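Local coordinates for dipeptidase AC. Metallo peptidase. MEROPS family M19 (Rhodobacter sphaeroides, PDB 3LY0), which probably hydrolyses dipeptides as a zinc-dependent metallopeptidase of the membrane dipeptidase family, and binds a phosphinate mimic of L-Ala-D-Ala beside two zinc ions, at residues A[25-30]-A[103-108]. Numbering follows the deposited sequence.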
ATOM      1  N   ALA A  25       0.209  -7.922  23.326  1.00 17.59           N
ATOM      2  CA  ALA A  25      -0.246  -8.882  24.324  1.00 21.02           C
ATOM      3  C   ALA A  25      -1.492  -9.629  23.860  1.00 19.61           C
ATOM      4  O   ALA A  25      -1.709 -10.777  24.245  1.00 20.24           O
ATOM      5  CB  ALA A  25      -0.513  -8.184  25.653  1.00 21.19           C
ATOM      6  N   ASN A  26      -2.304  -8.983  23.027  1.00 19.38           N
ATOM      7  CA  ASN A  26      -3.536  -9.607  22.562  1.00 17.69           C
ATOM      8  C   ASN A  26      -3.457 -10.146  21.131  1.00 16.68           C
ATOM      9  O   ASN A  26      -4.480 -10.412  20.502  1.00 16.82           O
ATOM     10  CB  ASN A  26      -4.707  -8.634  22.699  1.00 17.26           C
ATOM     11  CG  ASN A  26      -6.042  -9.345  22.772  1.00 20.95           C
ATOM     12  OD1 ASN A  26      -6.149 -10.425  23.355  1.00 20.45           O
ATOM     13  ND2 ASN A  26      -7.068  -8.743  22.184  1.00 20.92           N
ATOM     14  N   ARG A  27      -2.241 -10.330  20.623  1.00 15.29           N
ATOM     15  CA  ARG A  27      -2.088 -10.686  19.218  1.00 13.97           C
ATOM     16  C   ARG A  27      -2.738 -12.005  18.797  1.00 15.18           C
ATOM     17  O   ARG A  27      -3.271 -12.099  17.696  1.00 13.99           O
ATOM     18  CB  ARG A  27      -0.623 -10.631  18.782  1.00 14.96           C
ATOM     19  CG  ARG A  27       0.235 -11.750  19.314  1.00 13.83           C
ATOM     20  CD  ARG A  27       1.651 -11.539  18.802  1.00 15.36           C
ATOM     21  NE  ARG A  27       2.601 -12.489  19.357  1.00 13.70           N
ATOM     22  CZ  ARG A  27       3.884 -12.500  19.019  1.00 14.51           C
ATOM     23  NH1 ARG A  27       4.325 -11.630  18.119  1.00 15.36           N
ATOM     24  NH2 ARG A  27       4.716 -13.374  19.568  1.00 15.84           N
ATOM     25  N   GLU A  28      -2.699 -13.024  19.654  1.00 15.31           N
ATOM     26  CA  GLU A  28      -3.321 -14.298  19.310  1.00 14.69           C
ATOM     27  C   GLU A  28      -4.803 -14.118  18.945  1.00 15.11           C
ATOM     28  O   GLU A  28      -5.282 -14.628  17.927  1.00 15.86           O
ATOM     29  CB  GLU A  28      -3.180 -15.292  20.459  1.00 20.57           C
ATOM     30  CG  GLU A  28      -3.699 -16.674  20.118  1.00 24.53           C
ATOM     31  CD  GLU A  28      -3.497 -17.675  21.243  1.00 32.80           C
ATOM     32  OE1 GLU A  28      -3.047 -17.267  22.336  1.00 37.26           O
ATOM     33  OE2 GLU A  28      -3.791 -18.870  21.028  1.00 42.07           O
ATOM     34  N   THR A  29      -5.518 -13.372  19.778  1.00 15.85           N
ATOM     35  CA  THR A  29      -6.929 -13.116  19.526  1.00 16.07           C
ATOM     36  C   THR A  29      -7.120 -12.209  18.312  1.00 16.34           C
ATOM     37  O   THR A  29      -7.927 -12.505  17.433  1.00 15.69           O
ATOM     38  CB  THR A  29      -7.608 -12.505  20.757  1.00 19.26           C
ATOM     39  OG1 THR A  29      -7.548 -13.449  21.836  1.00 20.62           O
ATOM     40  CG2 THR A  29      -9.065 -12.173  20.457  1.00 17.88           C
ATOM     41  N   ILE A  30      -6.370 -11.111  18.260  1.00 15.09           N
ATOM     42  CA  ILE A  30      -6.535 -10.146  17.175  1.00 14.98           C
ATOM     43  C   ILE A  30      -6.392 -10.821  15.811  1.00 15.07           C
ATOM     44  O   ILE A  30      -7.199 -10.609  14.919  1.00 15.02           O
ATOM     45  CB  ILE A  30      -5.546  -8.967  17.298  1.00 13.35           C
ATOM     46  CG1 ILE A  30      -5.859  -8.141  18.549  1.00 14.97           C
ATOM     47  CG2 ILE A  30      -5.598  -8.081  16.051  1.00 14.42           C
ATOM     48  CD1 ILE A  30      -4.787  -7.121  18.883  1.00 16.81           C
ATOM     49  N   LEU A 103       4.919 -10.330  11.910  1.00 10.44           N
ATOM     50  CA  LEU A 103       4.547 -10.924  10.632  1.00 10.73           C
ATOM     51  C   LEU A 103       4.972 -12.393  10.604  1.00  9.86           C
ATOM     52  O   LEU A 103       4.209 -13.266  10.197  1.00 10.84           O
ATOM     53  CB  LEU A 103       5.170 -10.153   9.469  1.00  9.80           C
ATOM     54  CG  LEU A 103       4.796 -10.615   8.064  1.00 10.37           C
ATOM     55  CD1 LEU A 103       3.301 -10.450   7.834  1.00 11.00           C
ATOM     56  CD2 LEU A 103       5.584  -9.858   7.007  1.00 12.06           C
ATOM     57  N   LEU A 104       6.199 -12.675  11.040  1.00  9.97           N
ATOM     58  CA  LEU A 104       6.657 -14.062  11.089  1.00 10.32           C
ATOM     59  C   LEU A 104       5.833 -14.846  12.098  1.00  9.77           C
ATOM     60  O   LEU A 104       5.468 -16.012  11.851  1.00 12.35           O
ATOM     61  CB  LEU A 104       8.149 -14.173  11.420  1.00 11.13           C
ATOM     62  CG  LEU A 104       9.142 -13.758  10.339  1.00 16.35           C
ATOM     63  CD1 LEU A 104      10.542 -14.218  10.718  1.00 13.51           C
ATOM     64  CD2 LEU A 104       8.744 -14.310   8.982  1.00 22.54           C
ATOM     65  N   TRP A 105       5.553 -14.225  13.236  1.00  9.95           N
ATOM     66  CA  TRP A 105       4.688 -14.852  14.229  1.00  9.95           C
ATOM     67  C   TRP A 105       3.320 -15.231  13.644  1.00 12.00           C
ATOM     68  O   TRP A 105       2.808 -16.309  13.930  1.00 13.40           O
ATOM     69  CB  TRP A 105       4.523 -13.978  15.477  1.00 11.54           C
ATOM     70  CG  TRP A 105       3.444 -14.516  16.332  1.00 11.77           C
ATOM     71  CD1 TRP A 105       3.553 -15.520  17.248  1.00 14.06           C
ATOM     72  CD2 TRP A 105       2.061 -14.147  16.301  1.00 11.99           C
ATOM     73  NE1 TRP A 105       2.326 -15.782  17.807  1.00 14.00           N
ATOM     74  CE2 TRP A 105       1.393 -14.952  17.243  1.00 14.21           C
ATOM     75  CE3 TRP A 105       1.324 -13.200  15.577  1.00 12.93           C
ATOM     76  CZ2 TRP A 105       0.023 -14.845  17.484  1.00 15.71           C
ATOM     77  CZ3 TRP A 105      -0.042 -13.090  15.818  1.00 14.43           C
ATOM     78  CH2 TRP A 105      -0.677 -13.911  16.761  1.00 15.90           C
ATOM     79  N   MET A 106       2.729 -14.351  12.833  1.00 10.08           N
ATOM     80  CA  MET A 106       1.424 -14.633  12.228  1.00 10.21           C
ATOM     81  C   MET A 106       1.443 -15.958  11.467  1.00 11.57           C
ATOM     82  O   MET A 106       0.490 -16.744  11.508  1.00 11.89           O
ATOM     83  CB  MET A 106       0.999 -13.502  11.274  1.00 10.78           C
ATOM     84  CG  MET A 106       0.540 -12.217  11.944  1.00  9.98           C
ATOM     85  SD  MET A 106       0.428 -10.772  10.796  1.00  4.58           S
ATOM     86  CE  MET A 106      -0.753 -11.378   9.551  1.00 13.29           C
ATOM     87  N   GLU A 107       2.531 -16.193  10.753  1.00 10.78           N
ATOM     88  CA  GLU A 107       2.700 -17.423   9.994  1.00 11.53           C
ATOM     89  C   GLU A 107       2.872 -18.636  10.916  1.00 13.98           C
ATOM     90  O   GLU A 107       2.295 -19.695  10.665  1.00 15.18           O
ATOM     91  CB  GLU A 107       3.895 -17.257   9.058  1.00 13.26           C
ATOM     92  CG  GLU A 107       4.209 -18.431   8.165  1.00 16.21           C
ATOM     93  CD  GLU A 107       5.355 -18.098   7.230  1.00 17.82           C
ATOM     94  OE1 GLU A 107       6.336 -17.480   7.706  1.00 25.75           O
ATOM     95  OE2 GLU A 107       5.282 -18.430   6.036  1.00 23.75           O
ATOM     96  N   ARG A 108       3.652 -18.494  11.978  1.00 12.25           N
ATOM     97  CA  ARG A 108       3.792 -19.593  12.931  1.00 12.66           C
ATOM     98  C   ARG A 108       2.445 -19.934  13.543  1.00 15.07           C
ATOM     99  O   ARG A 108       2.057 -21.099  13.601  1.00 15.53           O
ATOM    100  CB  ARG A 108       4.803 -19.250  14.024  1.00 12.65           C
ATOM    101  CG  ARG A 108       6.211 -19.070  13.474  1.00 13.05           C
ATOM    102  CD  ARG A 108       7.287 -19.119  14.559  1.00 13.75           C
ATOM    103  NE  ARG A 108       7.101 -18.119  15.606  1.00 12.96           N
ATOM    104  CZ  ARG A 108       7.482 -16.851  15.503  1.00 12.03           C
ATOM    105  NH1 ARG A 108       8.086 -16.433  14.395  1.00 12.40           N
ATOM    106  NH2 ARG A 108       7.275 -16.010  16.505  1.00 15.22           N
TER
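The guanidinium of Arg27 lies flat on the indole of Trp105 while Arg27 NH1 is hydrogen-bonded to ND1 of His102, which lies one turn before Trp105 on helix 89-109, so two residues of that helix hold one cationic group. The planes are only 2° apart. Arg27 CZ sits 3.5 Å from the centroid of the Trp105 five-membered ring, a cation-pi contact. Arg27 NH2 lies 3.4 Å from Trp105 CD1. Behind the charge, the aliphatic stem is used as well: Arg27 CD stands 3.5 Å from the centroid of the Trp105 six-membered ring, nearly on its normal, in a CH-pi contact. Arginine suits the place because its chain, extended from CG to NE, runs the length of the bicyclic system; tryptophan suits it because its wide, electron-rich face takes both guanidinium and CD methylene. With CG anti to the backbone N (chi1 169°), the indole is sent toward helix 27-32, where Trp105 CH2 comes to 3.3 Å from the backbone O of Arg27. The ring of Trp31 meets that of Trp105 with planes at about 60°. A leucine in place of Trp105 would probably leave the Arg27 guanidinium without its stacking surface, freer to turn about its His102 bond. Remote from the zinc site, the Arg27-Trp105 contact itself rests on dispersion and cation-pi attraction, which probably tolerates partial solvent exposure; the bonds from Arg27 to His102 and from Trp31 NE1 to the Met106 carbonyl add polar links between the helices.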